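Local coordinates for phosphatidylethanolamine-binding protein, putative (Plasmodium falciparum, PDB 2R77) that probably binds phosphatidylethanolamine and may regulate protein kinases, at residues V34-K39 with S184-A189; D28-H33 with V197-C202; L62-T67 with P136-G141; P93-R98 with K104-W109; S112-K117 with G122-C127. All coordinates share one frame; numbering follows the deposited sequence.

Contact 1: V34-K39 with S184-A189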
# COMPACT_ATOMS: atom_id res chain seq x y z
N VAL A 34 8.44 -7.05 -3.21
CA VAL A 34 7.54 -5.96 -3.52
C VAL A 34 8.26 -4.95 -4.42
O VAL A 34 7.73 -4.57 -5.47
CB VAL A 34 7.03 -5.26 -2.24
CG1 VAL A 34 6.16 -4.07 -2.61
CG2 VAL A 34 6.26 -6.27 -1.35
N PHE A 35 9.45 -4.53 -4.00
CA PHE A 35 10.35 -3.71 -4.82
C PHE A 35 11.49 -4.59 -5.34
O PHE A 35 12.19 -5.22 -4.52
CB PHE A 35 10.93 -2.56 -4.00
CG PHE A 35 9.87 -1.73 -3.28
CD1 PHE A 35 8.80 -1.16 -3.99
CD2 PHE A 35 9.93 -1.56 -1.91
CE1 PHE A 35 7.80 -0.40 -3.32
CE2 PHE A 35 8.95 -0.80 -1.23
CZ PHE A 35 7.89 -0.22 -1.94
N PRO A 36 11.69 -4.63 -6.66
CA PRO A 36 12.59 -5.69 -7.15
C PRO A 36 14.06 -5.45 -6.80
O PRO A 36 14.86 -6.41 -6.78
CB PRO A 36 12.32 -5.73 -8.66
CG PRO A 36 11.74 -4.40 -9.00
CD PRO A 36 11.16 -3.79 -7.75
N ASN A 37 14.42 -4.20 -6.51
CA ASN A 37 15.81 -3.86 -6.14
C ASN A 37 15.95 -2.63 -5.25
O ASN A 37 14.97 -1.92 -4.96
CB ASN A 37 16.70 -3.74 -7.39
CG ASN A 37 16.19 -2.71 -8.38
OD1 ASN A 37 15.97 -1.55 -8.03
ND2 ASN A 37 16.00 -3.13 -9.63
N ASP A 38 17.19 -2.37 -4.81
CA ASP A 38 17.45 -1.26 -3.89
C ASP A 38 17.52 0.11 -4.57
O ASP A 38 17.95 1.07 -3.94
CB ASP A 38 18.69 -1.54 -3.02
CG ASP A 38 19.99 -1.60 -3.81
OD1 ASP A 38 19.98 -1.51 -5.06
OD2 ASP A 38 21.04 -1.75 -3.15
N LYS A 39 17.09 0.20 -5.82
CA LYS A 39 17.08 1.48 -6.54
C LYS A 39 15.75 2.18 -6.29
O LYS A 39 15.08 2.65 -7.22
CB LYS A 39 17.34 1.29 -8.05
N SER A 184 2.03 -5.53 -10.99
CA SER A 184 2.45 -5.20 -9.63
C SER A 184 2.45 -3.68 -9.43
O SER A 184 2.59 -2.94 -10.39
CB SER A 184 3.88 -5.70 -9.40
OG SER A 184 4.77 -4.98 -10.25
N VAL A 185 2.34 -3.22 -8.18
CA VAL A 185 2.42 -1.78 -7.94
C VAL A 185 3.72 -1.17 -8.51
O VAL A 185 3.69 -0.07 -9.08
CB VAL A 185 2.22 -1.39 -6.45
CG1 VAL A 185 2.38 0.13 -6.27
CG2 VAL A 185 0.85 -1.83 -5.98
N HIS A 186 4.85 -1.88 -8.37
CA HIS A 186 6.09 -1.44 -9.03
C HIS A 186 5.84 -1.14 -10.51
O HIS A 186 6.18 -0.05 -11.00
CB HIS A 186 7.16 -2.51 -8.90
CG HIS A 186 8.36 -2.26 -9.76
ND1 HIS A 186 9.36 -1.39 -9.40
CD2 HIS A 186 8.72 -2.79 -10.95
CE1 HIS A 186 10.29 -1.38 -10.35
NE2 HIS A 186 9.91 -2.21 -11.31
N ASN A 187 5.21 -2.08 -11.20
CA ASN A 187 4.89 -1.90 -12.63
C ASN A 187 3.80 -0.87 -12.96
O ASN A 187 3.92 -0.10 -13.94
CB ASN A 187 4.61 -3.24 -13.28
CG ASN A 187 5.88 -4.02 -13.54
OD1 ASN A 187 6.97 -3.44 -13.76
ND2 ASN A 187 5.77 -5.34 -13.55
N ILE A 188 2.76 -0.82 -12.13
CA ILE A 188 1.80 0.28 -12.22
C ILE A 188 2.49 1.64 -12.11
O ILE A 188 2.19 2.55 -12.91
CB ILE A 188 0.69 0.17 -11.16
CG1 ILE A 188 -0.10 -1.12 -11.37
CG2 ILE A 188 -0.24 1.40 -11.19
CD1 ILE A 188 -1.05 -1.42 -10.19
N ALA A 189 3.42 1.78 -11.16
CA ALA A 189 4.16 3.04 -11.01
C ALA A 189 4.98 3.35 -12.27
O ALA A 189 5.05 4.51 -12.70
CB ALA A 189 5.04 3.01 -9.80
O HOH W 1 5.17 -3.96 -6.59
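The backbone of the loop at Val34 and Pro36 passes the first turn of helix 185-191 at His186, and no direct hydrogen bond joins the two segments. The helix starts at an N-cap: Ser184 OG accepts from Asn187 N at 3.1 Å, with a fairly straight angle of 162°. Val185 N is taken by the Glu105 carboxylate. A water bridges the two backbones. It donates to Val34 O and accepts from His186 N, which lies 2.8 Å from the water oxygen. This N-H belongs to the first helical turn, so the water serves an amide that has no earlier helical carbonyl to bond.

The side-chain contact rests on one CH-pi pair. His186 carries its ring out from the helix with CG anti to the backbone N (chi1 168°). The Pro36 ring then lies over one face of the imidazole. Pro36 CD sits 3.6 Å from the His186 ring centroid, 21° off the ring normal. The neighbouring residues pack inward: Val34 on Pro93, and Phe35 edge-to-face with Tyr199. Further on, an Asx turn bends the loop, with Asn37 OD1 accepting from Lys39 N at 3.0 Å. Over the imidazole, Pro36 CD is closest to His186 ND1, at 3.4 Å, while Pro36 CG is nearest His186 CE1 at 3.6 Å.

Contact 2: D28-H33 with V197-C202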
# COMPACT_ATOMS: atom_id res chain seq x y z
N ASP A 28 12.52 -8.13 5.80
CA ASP A 28 11.26 -8.83 5.56
C ASP A 28 11.06 -9.19 4.08
O ASP A 28 9.96 -9.52 3.67
CB ASP A 28 10.05 -8.02 6.04
CG ASP A 28 9.95 -7.97 7.55
OD1 ASP A 28 10.43 -8.92 8.21
OD2 ASP A 28 9.35 -7.00 8.07
N ARG A 29 12.14 -9.10 3.30
CA ARG A 29 12.15 -9.37 1.84
C ARG A 29 11.20 -8.51 0.99
O ARG A 29 10.79 -8.88 -0.13
CB ARG A 29 12.00 -10.86 1.57
CG ARG A 29 13.18 -11.65 2.12
CD ARG A 29 13.04 -13.12 1.83
NE ARG A 29 13.04 -13.43 0.40
CZ ARG A 29 14.12 -13.43 -0.38
NH1 ARG A 29 14.01 -13.73 -1.66
NH2 ARG A 29 15.32 -13.14 0.11
N ILE A 30 10.87 -7.33 1.53
CA ILE A 30 10.18 -6.30 0.76
C ILE A 30 10.93 -6.01 -0.53
O ILE A 30 10.32 -5.84 -1.58
CB ILE A 30 9.97 -5.04 1.57
CG1 ILE A 30 9.27 -5.36 2.92
CG2 ILE A 30 9.22 -4.00 0.71
CD1 ILE A 30 7.99 -6.26 2.80
N ILE A 31 12.26 -5.93 -0.43
CA ILE A 31 13.13 -6.16 -1.60
C ILE A 31 13.60 -7.60 -1.46
O ILE A 31 14.19 -7.92 -0.42
CB ILE A 31 14.38 -5.24 -1.59
CG1 ILE A 31 13.97 -3.77 -1.62
CG2 ILE A 31 15.32 -5.59 -2.77
CD1 ILE A 31 15.11 -2.85 -1.14
N PRO A 32 13.39 -8.46 -2.49
CA PRO A 32 12.88 -8.17 -3.84
C PRO A 32 11.41 -8.46 -4.09
O PRO A 32 10.99 -8.38 -5.24
CB PRO A 32 13.66 -9.16 -4.70
CG PRO A 32 13.78 -10.38 -3.81
CD PRO A 32 13.79 -9.88 -2.36
N HIS A 33 10.66 -8.84 -3.05
CA HIS A 33 9.29 -9.32 -3.27
C HIS A 33 8.35 -8.25 -3.79
O HIS A 33 7.55 -8.51 -4.70
CB HIS A 33 8.69 -9.96 -2.04
CG HIS A 33 7.41 -10.69 -2.32
ND1 HIS A 33 7.36 -11.80 -3.13
CD2 HIS A 33 6.14 -10.44 -1.93
CE1 HIS A 33 6.11 -12.22 -3.22
NE2 HIS A 33 5.35 -11.41 -2.50
N VAL A 197 7.57 6.98 -3.49
CA VAL A 197 8.21 7.91 -2.51
C VAL A 197 8.07 7.55 -1.03
O VAL A 197 8.79 8.07 -0.20
CB VAL A 197 7.80 9.41 -2.76
CG1 VAL A 197 8.24 9.88 -4.16
CG2 VAL A 197 6.31 9.61 -2.59
N GLY A 198 7.16 6.65 -0.68
CA GLY A 198 7.00 6.27 0.72
C GLY A 198 6.48 4.85 0.87
O GLY A 198 5.85 4.30 -0.05
N TYR A 199 6.77 4.24 2.01
CA TYR A 199 6.35 2.86 2.22
C TYR A 199 6.30 2.50 3.69
O TYR A 199 7.18 2.84 4.48
CB TYR A 199 7.33 1.94 1.52
CG TYR A 199 7.00 0.47 1.66
CD1 TYR A 199 6.00 -0.11 0.86
CD2 TYR A 199 7.66 -0.33 2.60
CE1 TYR A 199 5.69 -1.48 0.95
CE2 TYR A 199 7.35 -1.71 2.71
CZ TYR A 199 6.36 -2.26 1.88
OH TYR A 199 6.06 -3.60 2.00
N ASN A 200 5.25 1.77 4.04
CA ASN A 200 5.21 1.14 5.35
C ASN A 200 4.50 -0.19 5.23
O ASN A 200 3.75 -0.41 4.27
CB ASN A 200 4.52 2.05 6.38
CG ASN A 200 5.13 1.91 7.78
OD1 ASN A 200 5.69 0.85 8.15
ND2 ASN A 200 5.03 3.00 8.58
N TRP A 201 4.72 -1.06 6.21
CA TRP A 201 4.09 -2.39 6.17
C TRP A 201 3.92 -3.00 7.54
O TRP A 201 4.53 -2.56 8.50
CB TRP A 201 4.87 -3.34 5.26
CG TRP A 201 6.18 -3.89 5.85
CD1 TRP A 201 6.43 -5.19 6.25
CD2 TRP A 201 7.40 -3.16 6.07
NE1 TRP A 201 7.73 -5.29 6.73
CE2 TRP A 201 8.34 -4.06 6.62
CE3 TRP A 201 7.79 -1.82 5.85
CZ2 TRP A 201 9.67 -3.67 6.95
CZ3 TRP A 201 9.12 -1.43 6.19
CH2 TRP A 201 10.03 -2.36 6.73
N CYS A 202 3.05 -4.00 7.61
CA CYS A 202 2.93 -4.80 8.83
C CYS A 202 2.75 -6.24 8.35
O CYS A 202 2.73 -6.49 7.14
CB CYS A 202 1.72 -4.35 9.69
SG CYS A 202 0.11 -4.45 8.73
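Strand 196-201, an outermost strand of the five-stranded antiparallel sheet, sends Tyr199 and Trp201 toward Asp28, just before the short helix 30-33, and Ile30, its first residue. The polar link is a single bond. Trp201 NE1 donates to Asp28 OD2 at 2.7 Å with an angle of 154°. The carboxylate oxygen uses its anti lone pair and lies in the indole plane, although the two planes stand 84° apart.

Ile30 fits between the two aromatic residues. Ile30 CD1 lies over the face of the Trp201 five-membered ring, 4.1 Å from that centroid. The other branch, CG2, stands anti to the backbone N and touches Tyr199, with Ile30 CG2 3.5 Å from Tyr199 CZ. The Tyr199 hydroxyl is hydrogen-bonded to Ser148 OG, which ties it to the adjacent strand 148-155. Leu25 of helix 22-27 also touches Ile30, Tyr199 and Trp201. The contact thus packs the N-terminal helices 22-27 and 30-33 on strand 196-201 of the five-stranded antiparallel sheet.

Contact 3: L62-T67 with P136-G141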
# COMPACT_ATOMS: atom_id res chain seq x y z
N LEU A 62 0.47 -7.40 13.40
CA LEU A 62 -0.82 -6.95 13.91
C LEU A 62 -1.87 -8.08 13.88
O LEU A 62 -1.89 -8.87 12.95
CB LEU A 62 -1.32 -5.75 13.10
CG LEU A 62 -0.58 -4.40 13.12
CD1 LEU A 62 -1.28 -3.41 12.20
CD2 LEU A 62 -0.48 -3.82 14.55
N ASP A 63 -2.73 -8.14 14.91
CA ASP A 63 -3.90 -9.05 14.92
C ASP A 63 -4.84 -8.58 13.82
O ASP A 63 -5.09 -7.38 13.68
CB ASP A 63 -4.63 -8.92 16.28
CG ASP A 63 -5.68 -10.02 16.52
OD1 ASP A 63 -6.28 -10.57 15.55
OD2 ASP A 63 -5.93 -10.33 17.72
N ILE A 64 -5.38 -9.53 13.04
CA ILE A 64 -6.35 -9.17 12.00
C ILE A 64 -7.59 -8.46 12.58
O ILE A 64 -8.25 -7.68 11.89
CB ILE A 64 -6.73 -10.41 11.14
CG1 ILE A 64 -7.40 -10.00 9.81
CG2 ILE A 64 -7.55 -11.41 11.94
CD1 ILE A 64 -7.41 -11.12 8.74
N ALA A 65 -7.85 -8.70 13.87
CA ALA A 65 -9.00 -8.15 14.56
C ALA A 65 -9.06 -6.62 14.50
O ALA A 65 -10.14 -6.05 14.59
CB ALA A 65 -9.05 -8.64 16.01
N GLY A 66 -7.92 -5.96 14.37
CA GLY A 66 -7.95 -4.48 14.40
C GLY A 66 -8.04 -3.76 13.05
O GLY A 66 -8.04 -2.52 12.99
N THR A 67 -8.12 -4.54 11.97
CA THR A 67 -7.77 -4.02 10.63
C THR A 67 -8.93 -4.05 9.61
O THR A 67 -8.74 -3.81 8.41
CB THR A 67 -6.47 -4.70 10.08
OG1 THR A 67 -6.72 -6.09 9.79
CG2 THR A 67 -5.31 -4.61 11.09
N PRO A 136 -8.03 -6.65 4.96
CA PRO A 136 -7.09 -7.72 4.55
C PRO A 136 -7.71 -9.05 4.09
O PRO A 136 -7.19 -9.62 3.15
CB PRO A 136 -6.20 -7.90 5.77
CG PRO A 136 -6.13 -6.51 6.37
CD PRO A 136 -7.56 -5.94 6.17
N SER A 137 -8.76 -9.55 4.75
CA SER A 137 -9.48 -10.76 4.30
C SER A 137 -8.53 -11.95 4.05
O SER A 137 -8.57 -12.61 3.00
CB SER A 137 -10.31 -10.45 3.03
OG SER A 137 -11.08 -9.27 3.22
N ILE A 138 -7.69 -12.23 5.03
CA ILE A 138 -6.62 -13.19 4.90
C ILE A 138 -7.10 -14.60 5.23
O ILE A 138 -7.74 -14.81 6.26
CB ILE A 138 -5.42 -12.77 5.79
CG1 ILE A 138 -4.78 -11.47 5.27
CG2 ILE A 138 -4.36 -13.89 5.91
CD1 ILE A 138 -3.73 -10.87 6.22
N LYS A 139 -6.79 -15.57 4.35
CA LYS A 139 -7.18 -16.96 4.59
C LYS A 139 -6.30 -17.53 5.70
O LYS A 139 -5.06 -17.47 5.66
CB LYS A 139 -7.06 -17.78 3.31
CG LYS A 139 -7.41 -19.27 3.52
CD LYS A 139 -7.46 -19.99 2.16
CE LYS A 139 -7.51 -21.50 2.34
NZ LYS A 139 -8.71 -21.91 3.13
N LYS A 140 -6.94 -18.09 6.72
CA LYS A 140 -6.19 -18.72 7.80
C LYS A 140 -5.18 -19.79 7.29
O LYS A 140 -5.44 -20.53 6.35
CB LYS A 140 -7.13 -19.32 8.86
CG LYS A 140 -7.89 -18.25 9.71
CD LYS A 140 -8.74 -18.85 10.86
CE LYS A 140 -9.93 -19.71 10.36
NZ LYS A 140 -10.92 -19.08 9.41
N GLY A 141 -4.01 -19.81 7.91
CA GLY A 141 -2.97 -20.81 7.59
C GLY A 141 -2.23 -20.54 6.29
O GLY A 141 -1.78 -21.47 5.61
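Thr67 O accepts a hydrogen bond from Tyr133 OH and is also touched by Pro136 CD, 3.3 Å from Thr67 O. The proline ring also meets the threonine side chain. Thr67 OG1 stands between its backbone N and carbonyl carbon (chi1 69°), which turns it to Pro136 CG at 3.5 Å. No direct hydrogen bond crosses between 62-67 and 136-141.

The second point of contact is apolar. Ile64 reaches across with its CD1 methyl alone; CG1, anti to the backbone N, carries CD1 toward Ile138. Ile64 CD1 lies 3.9 Å from Ile138 CB and equally far from the Ile138 amide nitrogen. Both isoleucines also touch Ile204 near the C-terminus, so three branched side chains gather here.

The turn that presents Ile64 and Thr67 is held internally. Asp63 OD1 accepts from Ala65 N at 3.0 Å, met from above the carboxylate plane, and forms an Asx turn leading into the 3-10 segment. Thr67 N bonds to Ile64 O at 3.1 Å. On the other loop, Pro136 O accepts from Lys172 NZ, and Ser137 OG is bonded to Gly135 O. The contact joins the loop before strand 73-76 to the one before strand 148-155. As in relatives of this family, the Gly135-Pro136 loop probably borders the anion- or ligand-binding pocket.

Contact 4: P93-R98 with K104-W109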
# COMPACT_ATOMS: atom_id res chain seq x y z
N PRO A 93 0.81 -8.37 -0.87
CA PRO A 93 1.68 -8.97 -1.91
C PRO A 93 1.82 -10.49 -1.71
O PRO A 93 2.62 -11.14 -2.43
CB PRO A 93 3.02 -8.29 -1.64
CG PRO A 93 3.04 -8.18 -0.15
CD PRO A 93 1.60 -7.85 0.26
N ASP A 94 1.04 -11.04 -0.77
CA ASP A 94 1.17 -12.46 -0.38
C ASP A 94 -0.12 -13.23 -0.63
O ASP A 94 -0.59 -14.03 0.21
CB ASP A 94 1.67 -12.56 1.06
CG ASP A 94 3.10 -12.09 1.21
OD1 ASP A 94 3.96 -12.56 0.41
OD2 ASP A 94 3.40 -11.28 2.11
N TYR A 95 -0.67 -13.00 -1.82
CA TYR A 95 -1.96 -13.60 -2.17
C TYR A 95 -1.75 -14.69 -3.23
O TYR A 95 -1.22 -14.41 -4.30
CB TYR A 95 -2.91 -12.54 -2.69
CG TYR A 95 -4.18 -13.12 -3.21
CD1 TYR A 95 -5.15 -13.59 -2.33
CD2 TYR A 95 -4.39 -13.25 -4.57
CE1 TYR A 95 -6.35 -14.15 -2.81
CE2 TYR A 95 -5.56 -13.83 -5.07
CZ TYR A 95 -6.55 -14.27 -4.17
OH TYR A 95 -7.73 -14.84 -4.63
N PRO A 96 -2.24 -15.92 -2.97
CA PRO A 96 -3.04 -16.37 -1.82
C PRO A 96 -2.28 -16.64 -0.52
O PRO A 96 -2.89 -16.64 0.57
CB PRO A 96 -3.65 -17.69 -2.31
CG PRO A 96 -2.66 -18.24 -3.25
CD PRO A 96 -2.02 -17.02 -3.93
N SER A 97 -0.97 -16.88 -0.61
CA SER A 97 -0.21 -17.24 0.58
C SER A 97 1.19 -16.66 0.62
O SER A 97 1.85 -16.58 -0.40
CB SER A 97 -0.09 -18.78 0.67
OG SER A 97 0.62 -19.22 1.82
N ARG A 98 1.63 -16.28 1.83
CA ARG A 98 3.04 -15.93 2.11
C ARG A 98 3.99 -17.13 1.85
O ARG A 98 5.17 -16.96 1.51
CB ARG A 98 3.14 -15.48 3.56
CG ARG A 98 4.58 -15.23 4.10
CD ARG A 98 5.23 -14.05 3.37
NE ARG A 98 6.61 -13.81 3.85
CZ ARG A 98 6.92 -13.15 4.97
NH1 ARG A 98 8.21 -13.00 5.28
NH2 ARG A 98 5.99 -12.63 5.80
N LYS A 104 1.11 -13.34 -5.29
CA LYS A 104 1.03 -12.11 -6.08
C LYS A 104 0.24 -11.05 -5.32
O LYS A 104 -0.26 -11.30 -4.22
CB LYS A 104 0.45 -12.38 -7.45
CG LYS A 104 1.39 -13.23 -8.33
CD LYS A 104 0.94 -13.36 -9.78
CE LYS A 104 -0.08 -14.48 -9.94
NZ LYS A 104 0.41 -15.79 -9.43
N GLU A 105 0.18 -9.85 -5.90
CA GLU A 105 -0.43 -8.71 -5.22
C GLU A 105 -1.94 -8.63 -5.45
O GLU A 105 -2.46 -8.78 -6.58
CB GLU A 105 0.24 -7.42 -5.70
CG GLU A 105 1.69 -7.27 -5.26
CD GLU A 105 2.34 -6.01 -5.80
OE1 GLU A 105 1.63 -5.17 -6.40
OE2 GLU A 105 3.57 -5.87 -5.61
N TYR A 106 -2.64 -8.38 -4.35
CA TYR A 106 -4.08 -8.14 -4.35
C TYR A 106 -4.25 -6.71 -3.81
O TYR A 106 -3.80 -6.42 -2.70
CB TYR A 106 -4.80 -9.15 -3.45
CG TYR A 106 -6.30 -9.14 -3.66
CD1 TYR A 106 -6.89 -10.03 -4.56
CD2 TYR A 106 -7.13 -8.24 -2.98
CE1 TYR A 106 -8.26 -10.03 -4.78
CE2 TYR A 106 -8.52 -8.24 -3.17
CZ TYR A 106 -9.07 -9.14 -4.07
OH TYR A 106 -10.42 -9.15 -4.29
N ILE A 107 -4.87 -5.83 -4.61
CA ILE A 107 -4.96 -4.43 -4.22
C ILE A 107 -6.22 -4.22 -3.39
O ILE A 107 -7.32 -4.57 -3.84
CB ILE A 107 -4.92 -3.44 -5.42
CG1 ILE A 107 -3.56 -3.56 -6.14
CG2 ILE A 107 -5.16 -2.02 -4.93
CD1 ILE A 107 -3.29 -2.51 -7.23
N HIS A 108 -6.02 -3.66 -2.19
CA HIS A 108 -7.09 -3.40 -1.22
C HIS A 108 -7.65 -1.97 -1.19
O HIS A 108 -8.76 -1.77 -0.68
CB HIS A 108 -6.62 -3.79 0.19
CG HIS A 108 -6.57 -5.27 0.41
ND1 HIS A 108 -7.58 -5.96 1.05
CD2 HIS A 108 -5.66 -6.20 0.03
CE1 HIS A 108 -7.28 -7.25 1.07
NE2 HIS A 108 -6.12 -7.42 0.47
N TRP A 109 -6.91 -0.98 -1.72
CA TRP A 109 -7.29 0.40 -1.52
C TRP A 109 -6.40 1.26 -2.41
O TRP A 109 -5.19 1.06 -2.44
CB TRP A 109 -7.12 0.76 -0.03
CG TRP A 109 -7.59 2.11 0.39
CD1 TRP A 109 -8.66 2.84 -0.13
CD2 TRP A 109 -7.09 2.87 1.48
NE1 TRP A 109 -8.81 4.02 0.58
CE2 TRP A 109 -7.85 4.08 1.56
CE3 TRP A 109 -6.04 2.67 2.40
CZ2 TRP A 109 -7.60 5.06 2.52
CZ3 TRP A 109 -5.79 3.66 3.36
CH2 TRP A 109 -6.57 4.84 3.40
O HOH W 2 -1.20 -15.58 -6.83
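Tyr95 and Lys104 pair near the end of the beta hairpin of strands 84-95 and 104-114, as an antiparallel hydrogen-bonded pair. Pro93 and Asp94, with Asp92 just before them, form the Asp-Pro-Asp signature of the phosphatidylethanolamine-binding family.

Two backbone hydrogen bonds close the pair. Lys104 N donates to Tyr95 O at 2.7 Å and is almost straight, at 174°. Tyr95 N returns a bond to Lys104 O at 3.0 Å. The chain turns a corner at Pro93 and Asp94 just before this bridge, and a cis peptide precedes Pro96 just after it.

Aromatic packing adds to this. Tyr95 and Tyr106 make an edge-to-face pair with centroids 5.1 Å apart and planes at 55°. Tyr106 CD1 points over the middle of the Tyr95 ring. In both Tyr95 and Tyr106 CG is anti to the backbone N, and Tyr95 CB meets Tyr106 CB at 4.0 Å. Lys172 touches both tyrosine side chains.

Apolar contact joins Pro93 and Glu105: Glu105 CG rests 3.8 Å from Pro93 CA. Beyond CG the glutamate chain is extended.

Charged groups find partners around the contact. Asp94 forms a salt bridge with Arg146, and Lys104 NZ bonds to Asp102 O. The bent lysine chain also reaches a water that accepts from Lys104 NZ at 3.1 Å and donates to Tyr95 O at 2.8 Å, giving this carbonyl a second donor.

Contact 5: S112-K117 with G122-C127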
# COMPACT_ATOMS: atom_id res chain seq x y z
N SER A 112 -6.12 8.64 -4.62
CA SER A 112 -5.29 9.61 -5.31
C SER A 112 -5.71 11.05 -4.96
O SER A 112 -6.59 11.28 -4.12
CB SER A 112 -5.35 9.35 -6.81
OG SER A 112 -4.45 10.16 -7.55
N GLY A 113 -5.03 12.01 -5.59
CA GLY A 113 -5.39 13.41 -5.42
C GLY A 113 -5.00 13.99 -4.07
O GLY A 113 -5.51 15.06 -3.69
N ILE A 114 -4.11 13.30 -3.36
CA ILE A 114 -3.67 13.71 -2.03
C ILE A 114 -2.66 14.87 -2.03
O ILE A 114 -1.50 14.71 -2.44
CB ILE A 114 -3.11 12.50 -1.20
CG1 ILE A 114 -4.19 11.44 -1.03
CG2 ILE A 114 -2.59 12.96 0.15
CD1 ILE A 114 -3.65 10.07 -0.64
N LYS A 115 -3.10 16.03 -1.55
CA LYS A 115 -2.22 17.20 -1.48
C LYS A 115 -1.83 17.60 -0.06
O LYS A 115 -0.84 18.30 0.15
CB LYS A 115 -2.83 18.36 -2.28
CG LYS A 115 -2.58 18.20 -3.79
CD LYS A 115 -3.50 19.07 -4.64
CE LYS A 115 -2.95 20.48 -4.84
NZ LYS A 115 -1.81 20.52 -5.81
N THR A 116 -2.59 17.13 0.92
CA THR A 116 -2.32 17.54 2.29
C THR A 116 -1.95 16.33 3.15
O THR A 116 -2.05 15.18 2.71
CB THR A 116 -3.50 18.37 2.87
OG1 THR A 116 -4.71 17.59 2.84
CG2 THR A 116 -3.72 19.63 2.00
N LYS A 117 -1.48 16.59 4.37
CA LYS A 117 -0.72 15.59 5.12
C LYS A 117 -1.49 14.59 5.98
O LYS A 117 -0.88 13.67 6.53
CB LYS A 117 0.36 16.27 5.97
CG LYS A 117 1.44 16.95 5.10
CD LYS A 117 2.60 17.47 5.94
CE LYS A 117 2.24 18.74 6.70
NZ LYS A 117 3.21 18.89 7.81
N GLY A 122 -9.67 7.57 6.15
CA GLY A 122 -9.44 7.33 4.74
C GLY A 122 -9.63 8.44 3.73
O GLY A 122 -9.46 8.21 2.55
N THR A 123 -9.96 9.65 4.18
CA THR A 123 -10.21 10.73 3.22
C THR A 123 -9.64 12.06 3.68
O THR A 123 -9.24 12.22 4.84
CB THR A 123 -11.74 10.91 2.93
OG1 THR A 123 -12.41 11.29 4.14
CG2 THR A 123 -12.37 9.60 2.39
N GLN A 124 -9.58 13.00 2.75
CA GLN A 124 -9.27 14.40 3.05
C GLN A 124 -9.92 15.21 1.93
O GLN A 124 -10.30 14.66 0.91
CB GLN A 124 -7.76 14.62 3.08
CG GLN A 124 -7.09 14.47 1.71
CD GLN A 124 -5.59 14.73 1.72
OE1 GLN A 124 -5.04 15.24 0.74
NE2 GLN A 124 -4.92 14.37 2.81
N LYS A 125 -10.05 16.52 2.13
CA LYS A 125 -10.61 17.36 1.08
C LYS A 125 -9.85 17.14 -0.22
O LYS A 125 -8.61 17.14 -0.22
CB LYS A 125 -10.53 18.85 1.47
CG LYS A 125 -11.87 19.45 1.78
CD LYS A 125 -11.76 20.92 2.20
CE LYS A 125 -13.01 21.33 2.98
NZ LYS A 125 -14.22 20.55 2.52
N ASN A 126 -10.61 16.95 -1.30
CA ASN A 126 -10.10 16.82 -2.67
C ASN A 126 -9.47 15.48 -3.03
O ASN A 126 -9.04 15.28 -4.17
CB ASN A 126 -9.13 17.95 -3.02
CG ASN A 126 -9.78 19.32 -2.89
OD1 ASN A 126 -10.98 19.47 -3.14
ND2 ASN A 126 -8.99 20.30 -2.49
N CYS A 127 -9.40 14.56 -2.09
CA CYS A 127 -8.89 13.25 -2.45
C CYS A 127 -9.89 12.57 -3.41
O CYS A 127 -11.08 12.93 -3.48
CB CYS A 127 -8.60 12.39 -1.21
SG CYS A 127 -10.03 11.60 -0.51
O HOH W 3 -6.78 18.47 1.42
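Gln124 reaches across to Thr116 and the backbone beside it. From CB the chain sets out with CG between the backbone N and the carbonyl carbon (chi1 68°), then runs extended. Gln124 CG passes Thr116 OG1 at 4.1 Å. Gln124 CD comes closer, 3.2 Å from Thr116 OG1. At the tip, Gln124 OE1 accepts from Thr116 N at 3.1 Å with an angle of 168°, and more weakly from Lys115 N. The CG2 methyl of Ile114 also touches Gln124 OE1, at 3.4 Å. Gln124 NE2 donates to Thr116 O at 3.0 Å. That oxygen lies in the amide plane of Gln124, while NE2 stands above the Thr116 carbonyl plane. NE2 is also bonded to Glu118 O. These bonds at both OE1 and NE2 should hold the amide's rotation.

The backbone of Gln124 starts a type II beta turn, Gln124 to Cys127, closed by Cys127 N to Gln124 O at 3.1 Å. A water links Thr116 OG1 with Lys125 O. Cys127 CA makes a CH...O contact to Ser112 O at 3.5 Å. The loop thus lies along the end of strand 104-114, leading from strand 118-120 of the three-stranded sheet into outermost strand 128-131 of the five-stranded one.

In the fold
Contacts 1 and 2 have centres 10 Å apart and share the chain leaving helix 30-33: Phe35 N probably bonds to Ile30 O at 2.9 Å. Contact 4 meets both. Glu105 ties it to contact 1, and His33 NE2 of contact 2 is hydrogen-bonded to Pro93 O of contact 4, at 2.7 Å. Contact 3 lies 13 Å from contact 4 between centres, where Pro136 O approaches His108 CE1 at 3.2 Å. By family resemblance, the ligand pocket probably lies near this meeting, close to Asp92, His108 and His145. Contacts 4 and 5 share strand 104-114 on opposite sides of the chain's centre, yet Trp109 CZ2 touches Gly122 O at 3.7 Å.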